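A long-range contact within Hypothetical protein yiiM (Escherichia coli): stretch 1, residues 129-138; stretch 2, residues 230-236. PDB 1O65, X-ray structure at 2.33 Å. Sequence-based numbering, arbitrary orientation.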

# COMPACT_ATOMS: atom_id res chain seq x y z
N ARG A 129 2.37 -2.26 1.14
CA ARG A 129 3.55 -1.64 0.55
C ARG A 129 4.79 -2.19 1.27
O ARG A 129 4.81 -2.32 2.50
CB ARG A 129 3.46 -0.12 0.62
CG ARG A 129 4.62 0.64 -0.04
CD ARG A 129 5.71 0.92 1.01
NE ARG A 129 6.65 1.94 0.54
CZ ARG A 129 6.39 3.25 0.50
NH1 ARG A 129 5.21 3.72 0.91
NH2 ARG A 129 7.31 4.07 0.00
N SER A 130 5.79 -2.55 0.52
CA SER A 130 7.06 -3.10 0.95
C SER A 130 8.14 -2.06 1.21
O SER A 130 8.81 -1.63 0.27
CB SER A 130 7.61 -3.97 -0.21
OG SER A 130 7.49 -5.34 0.04
N PRO A 131 8.43 -1.75 2.46
CA PRO A 131 9.48 -0.80 2.79
C PRO A 131 10.79 -1.15 2.09
O PRO A 131 11.19 -2.31 2.01
CB PRO A 131 9.63 -0.88 4.29
CG PRO A 131 8.76 -1.95 4.77
CD PRO A 131 7.86 -2.38 3.66
N CYS A 132 11.44 -0.16 1.55
CA CYS A 132 12.68 -0.25 0.81
C CYS A 132 13.70 0.72 1.41
O CYS A 132 13.35 1.79 1.90
CB CYS A 132 12.36 0.11 -0.64
SG CYS A 132 13.70 0.40 -1.77
N TYR A 133 14.97 0.34 1.40
CA TYR A 133 16.09 1.11 1.88
C TYR A 133 16.19 2.50 1.27
O TYR A 133 16.84 3.37 1.87
CB TYR A 133 17.42 0.34 1.65
CG TYR A 133 17.79 0.34 0.18
CD1 TYR A 133 17.24 -0.57 -0.70
CD2 TYR A 133 18.65 1.31 -0.33
CE1 TYR A 133 17.54 -0.54 -2.05
CE2 TYR A 133 18.96 1.36 -1.67
CZ TYR A 133 18.41 0.42 -2.52
OH TYR A 133 18.73 0.46 -3.86
N LYS A 134 15.64 2.79 0.09
CA LYS A 134 15.72 4.17 -0.42
C LYS A 134 15.15 5.13 0.64
O LYS A 134 15.64 6.24 0.85
CB LYS A 134 14.98 4.38 -1.72
CG LYS A 134 15.20 3.40 -2.83
CD LYS A 134 16.59 3.37 -3.39
CE LYS A 134 16.66 2.45 -4.61
NZ LYS A 134 15.66 2.81 -5.65
N LEU A 135 14.08 4.72 1.32
CA LEU A 135 13.47 5.48 2.39
C LEU A 135 14.48 5.91 3.44
O LEU A 135 14.39 7.02 3.98
CB LEU A 135 12.36 4.65 3.01
CG LEU A 135 10.91 4.83 2.57
CD1 LEU A 135 10.74 5.31 1.12
CD2 LEU A 135 10.20 3.46 2.70
N ASN A 136 15.44 5.06 3.81
CA ASN A 136 16.44 5.39 4.81
C ASN A 136 17.26 6.63 4.47
O ASN A 136 17.72 7.28 5.40
CB ASN A 136 17.38 4.21 5.07
CG ASN A 136 16.65 3.02 5.64
OD1 ASN A 136 15.64 3.19 6.33
ND2 ASN A 136 17.13 1.83 5.35
N TYR A 137 17.46 6.92 3.20
CA TYR A 137 18.19 8.09 2.76
C TYR A 137 17.26 9.27 2.49
O TYR A 137 17.71 10.42 2.47
CB TYR A 137 19.02 7.80 1.50
CG TYR A 137 19.86 6.54 1.57
CD1 TYR A 137 20.56 6.21 2.72
CD2 TYR A 137 19.97 5.69 0.48
CE1 TYR A 137 21.32 5.07 2.80
CE2 TYR A 137 20.74 4.54 0.55
CZ TYR A 137 21.40 4.23 1.71
OH TYR A 137 22.17 3.09 1.78
N HIS A 138 15.97 9.02 2.31
CA HIS A 138 15.03 10.10 2.02
C HIS A 138 14.67 10.88 3.28
O HIS A 138 14.52 12.10 3.27
CB HIS A 138 13.79 9.54 1.33
CG HIS A 138 12.82 10.60 0.91
ND1 HIS A 138 11.86 11.12 1.76
CD2 HIS A 138 12.66 11.24 -0.27
CE1 HIS A 138 11.15 12.02 1.13
NE2 HIS A 138 11.61 12.12 -0.11
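Stretch 2, residues 230-236: SRRLWGK

The end of one helix docks against the turn that opens another, in a compact contact held by three hydrogen bonds to backbone carbonyls and by a tyrosine ring packed on a glycine. Stretch 2 is helical from Ser230 to Trp234 and leaves the helix at Gly235, whose phi/psi of 51/-134° turns the chain out toward Lys236. Stretch 1 arrives extended through Arg129 to Cys132, then turns into a helix that runs to His138. The two helices run in nearly the same direction, with a signed crossing angle of 17°, but their axes come no closer than 9.8 Å; the intimate contact lies instead where the last residues of one helix meet the turn leading into the other. The closest CA atoms across the stretches are those of Tyr133 and Leu233, 4.7 Å apart, and the contact buries 398 Å² in all.

Carbonyls near the C-terminal end of a helix lack the usual donors from a following turn, and here stretch 1 supplies two. Tyr133 N donates to Arg232 O at 2.9 Å, while Asn136 ND2 reaches Leu233 O at 3.1 Å in a weak bond with an angle of 126°. The third bond runs the other way: Arg232, with chi1 and chi2 both t and chi3 p, carries its guanidinium back to the extended segment, where NH1 donates to Pro131 O at 3.1 Å. That oxygen lies at the guanidinium edge, near its plane. Arg232 thus engages stretch 1 with both its carbonyl and its side chain. Beside it, Leu233 has its CA-to-CB bond pointing away, yet the end of its side chain comes nearer, bringing CD2 to 4.4 Å from Pro131 CB in an apolar contact.

The CA-to-CB bond of Tyr133 points toward stretch 2, with chi1 in the p well. Tyr133 CB sits 3.4 Å from both Leu233 O and Gly235 N, and Gly235 CA lies over one face of the Tyr133 ring, 3.8 Å from its centroid and 18° off its normal, a CH-pi contact. So close an approach leaves no room for a side chain here: an ideal CB on Gly235 would fall 2.5 Å from Tyr133 CD2, a clash, and the positive phi independently favours glycine. Within stretch 1, Lys134 N donates to Cys132 SG at 3.6 Å, a capping bond at the turn into the helix, and Leu135 N to Cys132 O at 3.1 Å spans the same turn.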

# COMPACT_ATOMS: atom_id res chain seq x y z
N SER A 230 17.40 -8.62 4.02
CA SER A 230 18.51 -7.73 4.19
C SER A 230 18.75 -6.73 3.09
O SER A 230 18.92 -5.55 3.44
CB SER A 230 19.83 -8.48 4.48
OG SER A 230 19.65 -9.22 5.70
N ARG A 231 18.82 -7.14 1.84
CA ARG A 231 19.08 -6.17 0.78
C ARG A 231 17.97 -5.14 0.64
O ARG A 231 18.25 -3.96 0.48
CB ARG A 231 19.36 -6.86 -0.56
CG ARG A 231 20.63 -7.67 -0.55
CD ARG A 231 21.87 -6.82 -0.40
NE ARG A 231 23.10 -7.51 -0.73
CZ ARG A 231 23.52 -8.67 -0.25
NH1 ARG A 231 22.83 -9.37 0.64
NH2 ARG A 231 24.68 -9.18 -0.69
N ARG A 232 16.72 -5.61 0.65
CA ARG A 232 15.59 -4.68 0.48
C ARG A 232 15.57 -3.63 1.58
O ARG A 232 15.57 -2.45 1.28
CB ARG A 232 14.27 -5.46 0.42
CG ARG A 232 13.02 -4.59 0.45
CD ARG A 232 11.79 -5.48 0.19
NE ARG A 232 11.75 -6.61 1.15
CZ ARG A 232 11.26 -6.44 2.38
NH1 ARG A 232 10.81 -5.25 2.75
NH2 ARG A 232 11.24 -7.44 3.25
N LEU A 233 15.66 -4.03 2.83
CA LEU A 233 15.58 -3.11 3.95
C LEU A 233 16.80 -2.23 4.16
O LEU A 233 16.68 -1.11 4.66
CB LEU A 233 15.35 -3.91 5.26
CG LEU A 233 13.97 -4.57 5.38
CD1 LEU A 233 13.97 -5.64 6.45
CD2 LEU A 233 12.91 -3.51 5.64
N TRP A 234 17.99 -2.77 3.89
CA TRP A 234 19.24 -2.08 4.11
C TRP A 234 20.09 -1.78 2.90
O TRP A 234 21.10 -1.07 3.01
CB TRP A 234 20.06 -2.88 5.14
CG TRP A 234 19.34 -3.02 6.45
CD1 TRP A 234 18.64 -4.10 6.88
CD2 TRP A 234 19.25 -2.04 7.50
NE1 TRP A 234 18.10 -3.87 8.13
CE2 TRP A 234 18.45 -2.60 8.52
CE3 TRP A 234 19.76 -0.75 7.67
CZ2 TRP A 234 18.17 -1.92 9.70
CZ3 TRP A 234 19.47 -0.08 8.84
CH2 TRP A 234 18.70 -0.68 9.85
N GLY A 235 19.71 -2.21 1.71
CA GLY A 235 20.50 -1.95 0.51
C GLY A 235 21.96 -2.34 0.73
O GLY A 235 22.25 -3.40 1.29
N LYS A 236 22.90 -1.49 0.35
CA LYS A 236 24.32 -1.78 0.55
C LYS A 236 24.67 -1.75 2.03
O LYS A 236 25.33 -0.83 2.51
CB LYS A 236 25.21 -0.79 -0.22